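Local coordinates for protein chymotrypsin (Cellulomonas bogoriensis, PDB 2EA3) that probably cuts peptide bonds within protein chains, being the chymotrypsin-like serine protease domain of a longer precursor, at residues 30-35 and 50-55; 55-60 and 173-178; 123-128 and 165-170. All coordinates share one frame; numbering follows the deposited sequence.

Contact 1. Residues 30-35 and 50-55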
ATOM      1  N   ALA A  30       2.153   4.282  -1.700  1.00  8.59           N
ATOM      2  CA  ALA A  30       2.577   4.305  -3.105  1.00  8.32           C
ATOM      3  C   ALA A  30       3.268   5.633  -3.399  1.00  8.58           C
ATOM      4  O   ALA A  30       2.851   6.673  -2.898  1.00  8.34           O
ATOM      5  CB  ALA A  30       1.373   4.120  -4.061  1.00  8.72           C
ATOM      6  N   GLY A  31       4.326   5.596  -4.201  1.00  8.98           N
ATOM      7  CA  GLY A  31       5.052   6.821  -4.609  1.00  9.42           C
ATOM      8  C   GLY A  31       4.235   7.815  -5.401  1.00  9.90           C
ATOM      9  O   GLY A  31       4.480   9.019  -5.337  1.00 10.52           O
ATOM     10  N   HIS A  32       3.256   7.333  -6.167  1.00  9.37           N
ATOM     11  CA  HIS A  32       2.416   8.265  -6.933  1.00  9.72           C
ATOM     12  C   HIS A  32       1.477   9.084  -6.046  1.00  9.84           C
ATOM     13  O   HIS A  32       0.855  10.034  -6.529  1.00 11.45           O
ATOM     14  CB  HIS A  32       1.658   7.569  -8.078  1.00  9.87           C
ATOM     15  CG  HIS A  32       0.445   6.796  -7.641  1.00  9.49           C
ATOM     16  ND1 HIS A  32       0.447   5.426  -7.506  1.00 11.90           N
ATOM     17  CD2 HIS A  32      -0.821   7.199  -7.371  1.00 11.82           C
ATOM     18  CE1 HIS A  32      -0.750   5.018  -7.132  1.00 11.74           C
ATOM     19  NE2 HIS A  32      -1.541   6.076  -7.047  1.00 13.40           N
ATOM     20  N   CYS A  33       1.390   8.744  -4.761  1.00  9.33           N
ATOM     21  CA  CYS A  33       0.545   9.496  -3.835  1.00 10.12           C
ATOM     22  C   CYS A  33       1.064  10.886  -3.534  1.00 11.14           C
ATOM     23  O   CYS A  33       0.275  11.803  -3.321  1.00 11.83           O
ATOM     24  CB  CYS A  33       0.371   8.740  -2.525  1.00 10.72           C
ATOM     25  SG  CYS A  33      -0.393   7.150  -2.842  1.00 11.46           S
ATOM     26  N   GLY A  34       2.380  11.052  -3.512  1.00 10.96           N
ATOM     27  CA  GLY A  34       2.928  12.374  -3.276  1.00 12.74           C
ATOM     28  C   GLY A  34       4.429  12.382  -3.362  1.00 13.94           C
ATOM     29  O   GLY A  34       5.061  11.329  -3.407  1.00 14.75           O
ATOM     30  N   ARG A  35       5.001  13.580  -3.369  1.00 13.95           N
ATOM     31  CA  ARG A  35       6.439  13.703  -3.507  1.00 15.06           C
ATOM     32  C   ARG A  35       7.084  14.058  -2.176  1.00 14.27           C
ATOM     33  O   ARG A  35       6.435  14.539  -1.276  1.00 13.83           O
ATOM     34  CB  ARG A  35       6.786  14.733  -4.589  1.00 16.48           C
ATOM     35  CG  ARG A  35       6.529  16.154  -4.183  1.00 19.08           C
ATOM     36  CD  ARG A  35       7.182  17.119  -5.181  1.00 24.55           C
ATOM     37  NE  ARG A  35       6.728  16.878  -6.549  1.00 26.80           N
ATOM     38  CZ  ARG A  35       5.599  17.356  -7.074  1.00 28.61           C
ATOM     39  NH1 ARG A  35       5.285  17.073  -8.329  1.00 27.66           N
ATOM     40  NH2 ARG A  35       4.782  18.111  -6.353  1.00 29.29           N
ATOM     41  N   SER A  50      10.223   9.171  -2.020  1.00 13.38           N
ATOM     42  CA  SER A  50       9.180   8.776  -2.974  1.00 13.65           C
ATOM     43  C   SER A  50       9.824   8.442  -4.299  1.00 13.66           C
ATOM     44  O   SER A  50      10.644   9.224  -4.815  1.00 14.07           O
ATOM     45  CB  SER A  50       8.149   9.896  -3.177  1.00 13.66           C
ATOM     46  OG  SER A  50       7.104   9.482  -4.047  1.00 16.37           O
ATOM     47  N   SER A  51       9.458   7.287  -4.844  1.00 12.04           N
ATOM     48  CA  SER A  51       9.975   6.842  -6.125  1.00 12.60           C
ATOM     49  C   SER A  51       8.818   6.461  -7.039  1.00 12.78           C
ATOM     50  O   SER A  51       8.107   5.489  -6.773  1.00 12.16           O
ATOM     51  CB  SER A  51      10.912   5.653  -5.949  1.00 12.63           C
ATOM     52  OG  SER A  51      11.546   5.351  -7.186  1.00 13.26           O
ATOM     53  N   PHE A  52       8.609   7.268  -8.077  1.00 12.28           N
ATOM     54  CA  PHE A  52       7.546   7.057  -9.072  1.00 13.08           C
ATOM     55  C   PHE A  52       7.828   8.022 -10.220  1.00 14.25           C
ATOM     56  O   PHE A  52       8.163   9.195  -9.963  1.00 14.78           O
ATOM     57  CB  PHE A  52       6.146   7.337  -8.492  1.00 13.05           C
ATOM     58  CG  PHE A  52       5.048   7.255  -9.509  1.00 12.55           C
ATOM     59  CD1 PHE A  52       4.509   6.020  -9.872  1.00 12.05           C
ATOM     60  CD2 PHE A  52       4.563   8.415 -10.119  1.00 13.76           C
ATOM     61  CE1 PHE A  52       3.485   5.934 -10.830  1.00 14.91           C
ATOM     62  CE2 PHE A  52       3.548   8.351 -11.075  1.00 14.59           C
ATOM     63  CZ  PHE A  52       3.012   7.111 -11.436  1.00 15.16           C
ATOM     64  N   PRO A  53       7.702   7.560 -11.480  1.00 14.59           N
ATOM     65  CA  PRO A  53       7.460   6.201 -11.940  1.00 14.36           C
ATOM     66  C   PRO A  53       8.732   5.358 -11.822  1.00 13.55           C
ATOM     67  O   PRO A  53       9.587   5.666 -10.981  1.00 12.81           O
ATOM     68  CB  PRO A  53       7.008   6.396 -13.388  1.00 14.97           C
ATOM     69  CG  PRO A  53       7.674   7.646 -13.807  1.00 16.02           C
ATOM     70  CD  PRO A  53       7.735   8.518 -12.604  1.00 15.10           C
ATOM     71  N   GLY A  54       8.860   4.305 -12.619  1.00 12.92           N
ATOM     72  CA  GLY A  54       9.970   3.370 -12.435  1.00 13.13           C
ATOM     73  C   GLY A  54       9.617   2.379 -11.341  1.00 12.80           C
ATOM     74  O   GLY A  54       9.424   1.189 -11.613  1.00 13.49           O
ATOM     75  N   ASN A  55       9.529   2.887 -10.107  1.00 11.71           N
ATOM     76  CA  ASN A  55       8.978   2.155  -8.967  1.00 10.56           C
ATOM     77  C   ASN A  55       7.649   2.812  -8.629  1.00 10.30           C
ATOM     78  O   ASN A  55       7.221   3.752  -9.313  1.00 10.01           O
ATOM     79  CB  ASN A  55       9.896   2.304  -7.741  1.00 10.32           C
ATOM     80  CG  ASN A  55      11.353   1.945  -8.031  1.00 12.26           C
ATOM     81  OD1 ASN A  55      12.258   2.766  -7.830  1.00 15.49           O
ATOM     82  ND2 ASN A  55      11.582   0.739  -8.496  1.00 11.39           N
TER

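Contact 2. Residues 55-60 and 173-178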
ATOM      1  N   ASN A  55       9.529   2.887 -10.107  1.00 11.71           N
ATOM      2  CA  ASN A  55       8.978   2.155  -8.967  1.00 10.56           C
ATOM      3  C   ASN A  55       7.649   2.812  -8.629  1.00 10.30           C
ATOM      4  O   ASN A  55       7.221   3.752  -9.313  1.00 10.01           O
ATOM      5  CB  ASN A  55       9.896   2.304  -7.741  1.00 10.32           C
ATOM      6  CG  ASN A  55      11.353   1.945  -8.031  1.00 12.26           C
ATOM      7  OD1 ASN A  55      12.258   2.766  -7.830  1.00 15.49           O
ATOM      8  ND2 ASN A  55      11.582   0.739  -8.496  1.00 11.39           N
ATOM      9  N   ASP A  56       6.999   2.360  -7.561  1.00  9.30           N
ATOM     10  CA  ASP A  56       5.850   3.113  -7.049  1.00  9.51           C
ATOM     11  C   ASP A  56       5.790   2.962  -5.527  1.00  9.83           C
ATOM     12  O   ASP A  56       4.950   2.252  -4.979  1.00  9.89           O
ATOM     13  CB  ASP A  56       4.539   2.717  -7.752  1.00  9.93           C
ATOM     14  CG  ASP A  56       3.390   3.704  -7.462  1.00 10.60           C
ATOM     15  OD1 ASP A  56       2.253   3.449  -7.935  1.00 11.25           O
ATOM     16  OD2 ASP A  56       3.632   4.714  -6.747  1.00 10.04           O
ATOM     17  N   TYR A  57       6.709   3.634  -4.850  1.00  9.78           N
ATOM     18  CA  TYR A  57       6.762   3.550  -3.395  1.00  9.60           C
ATOM     19  C   TYR A  57       7.118   4.855  -2.740  1.00  8.99           C
ATOM     20  O   TYR A  57       7.753   5.708  -3.352  1.00  8.53           O
ATOM     21  CB  TYR A  57       7.693   2.436  -2.881  1.00 10.48           C
ATOM     22  CG  TYR A  57       9.166   2.517  -3.256  1.00 11.25           C
ATOM     23  CD1 TYR A  57       9.717   1.623  -4.171  1.00 11.76           C
ATOM     24  CD2 TYR A  57      10.011   3.488  -2.692  1.00 12.68           C
ATOM     25  CE1 TYR A  57      11.099   1.693  -4.525  1.00 12.40           C
ATOM     26  CE2 TYR A  57      11.387   3.545  -3.022  1.00 12.90           C
ATOM     27  CZ  TYR A  57      11.917   2.652  -3.923  1.00 13.14           C
ATOM     28  OH  TYR A  57      13.270   2.734  -4.243  1.00 14.52           O
ATOM     29  N   ALA A  58       6.729   4.963  -1.476  1.00  8.91           N
ATOM     30  CA  ALA A  58       7.036   6.136  -0.670  1.00 10.01           C
ATOM     31  C   ALA A  58       7.013   5.781   0.790  1.00 10.37           C
ATOM     32  O   ALA A  58       6.390   4.804   1.195  1.00 10.60           O
ATOM     33  CB  ALA A  58       6.063   7.275  -0.971  1.00  9.48           C
ATOM     34  N   PHE A  59       7.696   6.597   1.579  1.00 10.37           N
ATOM     35  CA  PHE A  59       7.722   6.456   3.016  1.00 10.66           C
ATOM     36  C   PHE A  59       7.252   7.782   3.577  1.00 11.36           C
ATOM     37  O   PHE A  59       7.751   8.840   3.170  1.00 11.70           O
ATOM     38  CB  PHE A  59       9.163   6.169   3.480  1.00 10.78           C
ATOM     39  CG  PHE A  59       9.383   6.358   4.961  1.00 11.63           C
ATOM     40  CD1 PHE A  59       8.628   5.655   5.900  1.00 10.03           C
ATOM     41  CD2 PHE A  59      10.370   7.237   5.410  1.00 15.29           C
ATOM     42  CE1 PHE A  59       8.842   5.834   7.268  1.00 12.27           C
ATOM     43  CE2 PHE A  59      10.570   7.422   6.797  1.00 15.47           C
ATOM     44  CZ  PHE A  59       9.817   6.708   7.709  1.00 13.00           C
ATOM     45  N   VAL A  60       6.309   7.724   4.518  1.00 11.02           N
ATOM     46  CA  VAL A  60       5.807   8.932   5.174  1.00 11.88           C
ATOM     47  C   VAL A  60       6.237   8.870   6.635  1.00 12.05           C
ATOM     48  O   VAL A  60       5.891   7.928   7.349  1.00 11.50           O
ATOM     49  CB  VAL A  60       4.256   9.062   5.025  1.00 12.18           C
ATOM     50  CG1 VAL A  60       3.702  10.286   5.831  1.00 11.57           C
ATOM     51  CG2 VAL A  60       3.858   9.145   3.555  1.00 12.91           C
ATOM     52  N   LEU A 173      11.414  -1.538   1.952  1.00 11.56           N
ATOM     53  CA  LEU A 173      12.141  -1.696   3.199  1.00 12.47           C
ATOM     54  C   LEU A 173      13.653  -1.572   2.944  1.00 13.53           C
ATOM     55  O   LEU A 173      14.344  -0.889   3.686  1.00 14.41           O
ATOM     56  CB  LEU A 173      11.784  -3.038   3.848  1.00 12.67           C
ATOM     57  CG  LEU A 173      10.275  -3.223   4.113  1.00 12.09           C
ATOM     58  CD1 LEU A 173       9.990  -4.659   4.565  1.00 15.46           C
ATOM     59  CD2 LEU A 173       9.746  -2.180   5.126  1.00 13.24           C
ATOM     60  N   GLN A 174      14.137  -2.200   1.876  1.00 14.10           N
ATOM     61  CA  GLN A 174      15.547  -2.124   1.502  1.00 15.51           C
ATOM     62  C   GLN A 174      15.966  -0.700   1.129  1.00 14.56           C
ATOM     63  O   GLN A 174      17.020  -0.222   1.555  1.00 14.96           O
ATOM     64  CB  GLN A 174      15.834  -3.071   0.336  1.00 15.87           C
ATOM     65  CG  GLN A 174      17.305  -3.085  -0.113  1.00 21.26           C
ATOM     66  CD  GLN A 174      18.211  -3.886   0.810  1.00 28.37           C
ATOM     67  OE1 GLN A 174      18.104  -3.814   2.042  1.00 30.11           O
ATOM     68  NE2 GLN A 174      19.124  -4.654   0.209  1.00 30.89           N
ATOM     69  N   ALA A 175      15.126  -0.018   0.353  1.00 14.19           N
ATOM     70  CA  ALA A 175      15.458   1.333  -0.127  1.00 13.68           C
ATOM     71  C   ALA A 175      15.722   2.276   1.033  1.00 14.05           C
ATOM     72  O   ALA A 175      16.668   3.050   0.995  1.00 13.21           O
ATOM     73  CB  ALA A 175      14.341   1.886  -1.022  1.00 14.05           C
ATOM     74  N   TYR A 176      14.912   2.185   2.088  1.00 13.02           N
ATOM     75  CA  TYR A 176      14.986   3.173   3.153  1.00 14.32           C
ATOM     76  C   TYR A 176      15.534   2.652   4.475  1.00 14.26           C
ATOM     77  O   TYR A 176      15.555   3.395   5.460  1.00 14.96           O
ATOM     78  CB  TYR A 176      13.615   3.809   3.375  1.00 14.40           C
ATOM     79  CG  TYR A 176      13.057   4.477   2.150  1.00 14.85           C
ATOM     80  CD1 TYR A 176      13.796   5.454   1.464  1.00 16.52           C
ATOM     81  CD2 TYR A 176      11.797   4.156   1.674  1.00 14.65           C
ATOM     82  CE1 TYR A 176      13.291   6.064   0.314  1.00 16.83           C
ATOM     83  CE2 TYR A 176      11.268   4.784   0.530  1.00 16.62           C
ATOM     84  CZ  TYR A 176      12.022   5.735  -0.137  1.00 16.26           C
ATOM     85  OH  TYR A 176      11.518   6.347  -1.253  1.00 15.22           O
ATOM     86  N   GLY A 177      15.972   1.398   4.481  1.00 14.77           N
ATOM     87  CA  GLY A 177      16.531   0.754   5.683  1.00 15.54           C
ATOM     88  C   GLY A 177      15.495   0.675   6.784  1.00 16.28           C
ATOM     89  O   GLY A 177      15.780   0.993   7.931  1.00 16.99           O
ATOM     90  N   LEU A 178      14.281   0.279   6.416  1.00 15.83           N
ATOM     91  CA  LEU A 178      13.153   0.274   7.338  1.00 16.59           C
ATOM     92  C   LEU A 178      12.876  -1.129   7.827  1.00 16.79           C
ATOM     93  O   LEU A 178      13.157  -2.095   7.122  1.00 17.58           O
ATOM     94  CB  LEU A 178      11.887   0.780   6.634  1.00 16.59           C
ATOM     95  CG  LEU A 178      11.905   2.204   6.108  1.00 16.62           C
ATOM     96  CD1 LEU A 178      10.785   2.366   5.092  1.00 18.72           C
ATOM     97  CD2 LEU A 178      11.782   3.201   7.260  1.00 19.15           C
TER

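Contact 3. Residues 123-128 and 165-170. With SO4 (sulfate ion), chain D.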
ATOM      1  N   ARG A 123       7.936  -0.701 -13.257  1.00 14.51           N
ATOM      2  CA  ARG A 123       8.337  -2.096 -13.437  1.00 15.64           C
ATOM      3  C   ARG A 123       8.397  -2.801 -12.091  1.00 14.42           C
ATOM      4  O   ARG A 123       8.278  -2.173 -11.039  1.00 14.04           O
ATOM      5  CB  ARG A 123       9.708  -2.177 -14.127  1.00 15.59           C
ATOM      6  CG  ARG A 123       9.740  -1.512 -15.488  1.00 19.18           C
ATOM      7  CD  ARG A 123      11.171  -1.404 -16.045  1.00 19.89           C
ATOM      8  NE  ARG A 123      11.134  -0.669 -17.309  1.00 27.09           N
ATOM      9  CZ  ARG A 123      11.315   0.648 -17.413  1.00 30.58           C
ATOM     10  NH1 ARG A 123      11.579   1.381 -16.330  1.00 33.18           N
ATOM     11  NH2 ARG A 123      11.245   1.233 -18.606  1.00 31.94           N
ATOM     12  N   GLY A 124       8.557  -4.114 -12.131  1.00 12.84           N
ATOM     13  CA  GLY A 124       8.779  -4.879 -10.913  1.00 12.51           C
ATOM     14  C   GLY A 124       7.541  -5.129 -10.087  1.00 12.04           C
ATOM     15  O   GLY A 124       7.659  -5.423  -8.886  1.00 12.76           O
ATOM     16  N   LEU A 125       6.368  -5.037 -10.725  1.00 11.53           N
ATOM     17  CA  LEU A 125       5.081  -5.079 -10.017  1.00 11.59           C
ATOM     18  C   LEU A 125       4.479  -6.468  -9.893  1.00 11.05           C
ATOM     19  O   LEU A 125       4.668  -7.328 -10.767  1.00 12.03           O
ATOM     20  CB  LEU A 125       4.066  -4.176 -10.722  1.00 11.64           C
ATOM     21  CG  LEU A 125       4.445  -2.689 -10.753  1.00 13.13           C
ATOM     22  CD1 LEU A 125       3.415  -1.911 -11.525  1.00 14.60           C
ATOM     23  CD2 LEU A 125       4.582  -2.138  -9.327  1.00 14.94           C
ATOM     24  N   ILE A 126       3.742  -6.669  -8.806  1.00 10.95           N
ATOM     25  CA  ILE A 126       2.947  -7.876  -8.602  1.00 10.87           C
ATOM     26  C   ILE A 126       1.616  -7.695  -9.340  1.00 11.55           C
ATOM     27  O   ILE A 126       0.869  -6.757  -9.063  1.00 11.71           O
ATOM     28  CB  ILE A 126       2.643  -8.112  -7.103  1.00 11.09           C
ATOM     29  CG1 ILE A 126       3.941  -8.236  -6.302  1.00 12.65           C
ATOM     30  CG2 ILE A 126       1.770  -9.357  -6.931  1.00 10.69           C
ATOM     31  CD1 ILE A 126       3.737  -8.118  -4.808  1.00 14.45           C
ATOM     32  N   ARG A 127       1.326  -8.574 -10.291  1.00 11.26           N
ATOM     33  CA  ARG A 127       0.047  -8.529 -11.002  1.00 12.78           C
ATOM     34  C   ARG A 127      -0.974  -9.419 -10.295  1.00 12.24           C
ATOM     35  O   ARG A 127      -0.655 -10.550  -9.922  1.00 11.67           O
ATOM     36  CB  ARG A 127       0.238  -8.986 -12.453  1.00 12.89           C
ATOM     37  CG  ARG A 127      -0.981  -8.759 -13.331  1.00 14.81           C
ATOM     38  CD  ARG A 127      -0.757  -9.269 -14.756  1.00 17.00           C
ATOM     39  NE  ARG A 127      -2.058  -9.578 -15.349  1.00 26.45           N
ATOM     40  CZ  ARG A 127      -2.634  -8.911 -16.349  1.00 30.46           C
ATOM     41  NH1 ARG A 127      -2.020  -7.888 -16.935  1.00 32.44           N
ATOM     42  NH2 ARG A 127      -3.834  -9.289 -16.781  1.00 31.73           N
ATOM     43  N   THR A 128      -2.196  -8.913 -10.116  1.00 11.34           N
ATOM     44  CA  THR A 128      -3.266  -9.698  -9.456  1.00 11.01           C
ATOM     45  C   THR A 128      -4.628  -9.538 -10.110  1.00 11.15           C
ATOM     46  O   THR A 128      -4.833  -8.621 -10.908  1.00 12.15           O
ATOM     47  CB  THR A 128      -3.480  -9.287  -7.983  1.00 11.12           C
ATOM     48  OG1 THR A 128      -4.231  -8.054  -7.933  1.00 10.70           O
ATOM     49  CG2 THR A 128      -2.121  -9.142  -7.232  1.00  9.86           C
ATOM     50  N   PHE A 165      -2.158  -3.941  -9.853  1.00  9.19           N
ATOM     51  CA  PHE A 165      -0.735  -4.176  -9.711  1.00 10.38           C
ATOM     52  C   PHE A 165      -0.255  -3.576  -8.414  1.00 10.05           C
ATOM     53  O   PHE A 165      -0.792  -2.555  -7.976  1.00 10.02           O
ATOM     54  CB  PHE A 165       0.011  -3.509 -10.866  1.00 10.78           C
ATOM     55  CG  PHE A 165      -0.326  -4.092 -12.221  1.00 12.61           C
ATOM     56  CD1 PHE A 165      -1.457  -3.665 -12.929  1.00 14.93           C
ATOM     57  CD2 PHE A 165       0.485  -5.081 -12.776  1.00 13.63           C
ATOM     58  CE1 PHE A 165      -1.765  -4.225 -14.202  1.00 16.36           C
ATOM     59  CE2 PHE A 165       0.200  -5.621 -14.023  1.00 13.48           C
ATOM     60  CZ  PHE A 165      -0.937  -5.195 -14.733  1.00 14.18           C
ATOM     61  N   PHE A 166       0.729  -4.230  -7.791  1.00  9.45           N
ATOM     62  CA  PHE A 166       1.207  -3.819  -6.475  1.00  8.62           C
ATOM     63  C   PHE A 166       2.718  -3.704  -6.510  1.00  9.31           C
ATOM     64  O   PHE A 166       3.406  -4.525  -7.140  1.00  9.57           O
ATOM     65  CB  PHE A 166       0.788  -4.845  -5.400  1.00  8.64           C
ATOM     66  CG  PHE A 166      -0.681  -4.955  -5.223  1.00  8.47           C
ATOM     67  CD1 PHE A 166      -1.441  -5.723  -6.108  1.00  8.99           C
ATOM     68  CD2 PHE A 166      -1.332  -4.243  -4.221  1.00  8.93           C
ATOM     69  CE1 PHE A 166      -2.825  -5.814  -5.965  1.00  9.38           C
ATOM     70  CE2 PHE A 166      -2.727  -4.325  -4.089  1.00 10.21           C
ATOM     71  CZ  PHE A 166      -3.464  -5.113  -4.963  1.00  9.49           C
ATOM     72  N   GLN A 167       3.225  -2.672  -5.847  1.00  8.83           N
ATOM     73  CA  GLN A 167       4.641  -2.503  -5.598  1.00  9.56           C
ATOM     74  C   GLN A 167       5.023  -3.425  -4.424  1.00  9.44           C
ATOM     75  O   GLN A 167       4.505  -3.281  -3.338  1.00  9.22           O
ATOM     76  CB  GLN A 167       4.908  -1.037  -5.219  1.00  9.71           C
ATOM     77  CG  GLN A 167       6.264  -0.771  -4.543  1.00  9.89           C
ATOM     78  CD  GLN A 167       7.434  -0.969  -5.475  1.00 11.79           C
ATOM     79  OE1 GLN A 167       7.541  -0.309  -6.502  1.00 11.40           O
ATOM     80  NE2 GLN A 167       8.333  -1.881  -5.114  1.00 13.16           N
ATOM     81  N   PRO A 168       5.928  -4.378  -4.653  1.00 10.25           N
ATOM     82  CA  PRO A 168       6.336  -5.299  -3.556  1.00 10.37           C
ATOM     83  C   PRO A 168       6.927  -4.547  -2.378  1.00 10.39           C
ATOM     84  O   PRO A 168       7.581  -3.529  -2.586  1.00 10.08           O
ATOM     85  CB  PRO A 168       7.446  -6.159  -4.184  1.00 11.16           C
ATOM     86  CG  PRO A 168       7.383  -5.944  -5.626  1.00 11.96           C
ATOM     87  CD  PRO A 168       6.564  -4.689  -5.937  1.00  9.78           C
ATOM     88  N   VAL A 169       6.722  -5.036  -1.155  1.00 10.90           N
ATOM     89  CA  VAL A 169       7.242  -4.302   0.028  1.00 12.36           C
ATOM     90  C   VAL A 169       8.750  -4.432   0.248  1.00 11.76           C
ATOM     91  O   VAL A 169       9.371  -3.524   0.757  1.00 11.41           O
ATOM     92  CB  VAL A 169       6.539  -4.677   1.374  1.00 13.26           C
ATOM     93  CG1 VAL A 169       5.095  -4.084   1.465  1.00 15.76           C
ATOM     94  CG2 VAL A 169       6.568  -6.175   1.594  1.00 14.56           C
ATOM     95  N   ASN A 170       9.338  -5.573  -0.096  1.00 11.96           N
ATOM     96  CA  ASN A 170      10.745  -5.776   0.231  1.00 12.83           C
ATOM     97  C   ASN A 170      11.709  -4.727  -0.327  1.00 12.19           C
ATOM     98  O   ASN A 170      12.563  -4.251   0.418  1.00 12.07           O
ATOM     99  CB  ASN A 170      11.205  -7.225  -0.056  1.00 13.25           C
ATOM    100  CG  ASN A 170      10.626  -8.214   0.944  1.00 16.38           C
ATOM    101  OD1 ASN A 170      10.147  -7.820   2.009  1.00 19.97           O
ATOM    102  ND2 ASN A 170      10.674  -9.508   0.610  1.00 18.71           N
TER
HETATM  103  S   SO4 D 192      13.182   4.739 -18.858  1.00 81.93           S
HETATM  104  O1  SO4 D 192      13.520   4.061 -17.609  1.00 81.85           O
HETATM  105  O2  SO4 D 192      12.161   3.970 -19.570  1.00 81.70           O
HETATM  106  O3  SO4 D 192      12.662   6.076 -18.570  1.00 81.87           O
HETATM  107  O4  SO4 D 192      14.387   4.847 -19.680  1.00 81.55           O
HETATM  108  O   HOH W   1       9.353  -1.226  -8.535  1.00 28.26           O

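Contact 1. Residues 30-35 and 50-55
The loop that carries H32, the histidine of a probable Ser-His-Asp triad, rests here on S50 near the end of strand 45-51 and on F52 just after it. The phenyl ring of F52 lies flat beneath the H32 CB methylene: CB sits 3.4 Å from the centroid of the F52 ring, only 2° off its normal, a CH-pi contact. P53 CB lies over the opposite face. With H32 CG between its backbone N and carbonyl carbon (chi1 78°), the imidazole stands off this ring and turns its edge to the phenyl face, centroids 5.6 Å apart and planes at 58°. An alanine in place of F52 would probably open a gap under the H32 methylene and leave the imidazole edge without the aromatic face it meets. On the other flank, S50 OG donates to G34 O over 2.8 Å, nearly in line with the carbonyl, and is also 3.0 Å from G31 O. G31, without a side chain, packs close to F52 CB. C33 is tied to C17 by a disulfide. H32 is further held by D56 through N and ND1, and NE2 is hydrogen-bonded to S137, an arrangement typical of the catalytic triad of chymotrypsin-like proteases.

Contact 2. Residues 55-60 and 173-178
The Y176 side chain lays its phenol end against the Y57 ring, packing helix 169-176 on strand 57-62 of the first barrel of the chymotrypsin fold. Y176 OH lies in the plane of the Y57 ring at its edge, 3.3 Å from Y57 CE2. The planes of the two rings are 84° apart and their centroids 5.6 Å. Y57 is brought up to the helix by its first torsion, with CG between N and the carbonyl carbon (chi1 61°), and its hydroxyl end reaches the helix itself: Y57 OH is 3.5 Å from A175 CB. Further along the strand, F59 CB meets Y176 CD2 at 3.8 Å. The packing of F59 against Y176 and L178 is carbon on carbon.

The helix closes with a Schellman motif: G177 takes positive phi and L178 N bonds back to L173 O across 3.0 Å, turning the chain so that L178 returns toward the strand. I28 and V23 of the same barrel also touch L178. Over one face of the F59 ring comes the L178 CD2 methyl, shifted toward the rim, 4.1 Å from the ring centroid and 16° off the normal.

Contact 3. Residues 123-128 and 165-170
I126 and F166 are joined by a pair of backbone hydrogen bonds: I126 N donates to F166 O at 2.7 Å, and F166 N returns to I126 O at 2.8 Å. They form an antiparallel hydrogen-bonded pair; R127 and F165 follow as a non-hydrogen-bonded one. Where strand 161-168 runs out, Q167 fixes both ends of its amide. NE2 gives its N-H, in the amide plane, to P168 O, while OE1 accepts from D56 N and from a water that also donates to R123 O, so the water ties the two segments together. R123 itself points outward, and its NH2 bonds a sulfate, probably from the crystallisation liquor, at the guanidinium edge: NH2 to sulfate O2 is 3.0 Å.

Side chains pack on both faces of the sheet. On one, R127, with CG anti to the backbone N, runs alongside the F165 side chain, pointing the same way; its CG is 3.4 Å from F165 CE2, and the guanidinium stands nearly perpendicular to the phenyl plane (85°). On the other, I126 CB packs on F166 CB. L125, at the start of its strand, crosses F165 at about a right angle, CD1 meeting F165 CB at 3.8 Å. The I126 and P168 side chains slide past each other in opposite directions, and P168 CD nestles 3.2 Å from G124 O. T128 OG1 meets the F166 ring edge in its plane, 3.3 Å from CE1, and is itself hydrogen-bonded to T164 O and V130 N.

G124, at positive phi, makes a G1 beta bulge with L125 opposite S113, turning the corner between strands 120-123 and 125-128. Strand 125-128 then lies between strands 102-110 and 161-168 in the second barrel; beyond 161-168 comes strand 146-154, and helix 169-176 follows P168 directly.

How the contacts relate
The centres of contacts 1 and 2 lie about 10 Å apart, and each is about 13 Å from the centre of contact 3. Contact 1 joins a loop to the end of strand 45-51 of the first six-stranded barrel, next to strand 57-62 of contact 2, and N55 is common to both; contact 3 belongs to the second barrel. Along the chain, 30-35, 50-55 and 55-60 come first, then 123-128, 165-170 and finally 173-178, so the helix that starts in contact 3 carries the chain back to the first barrel in contact 2. D56 and Q167 connect the barrels at the probable active site, and G54 also bonds to R123 of strand 120-123.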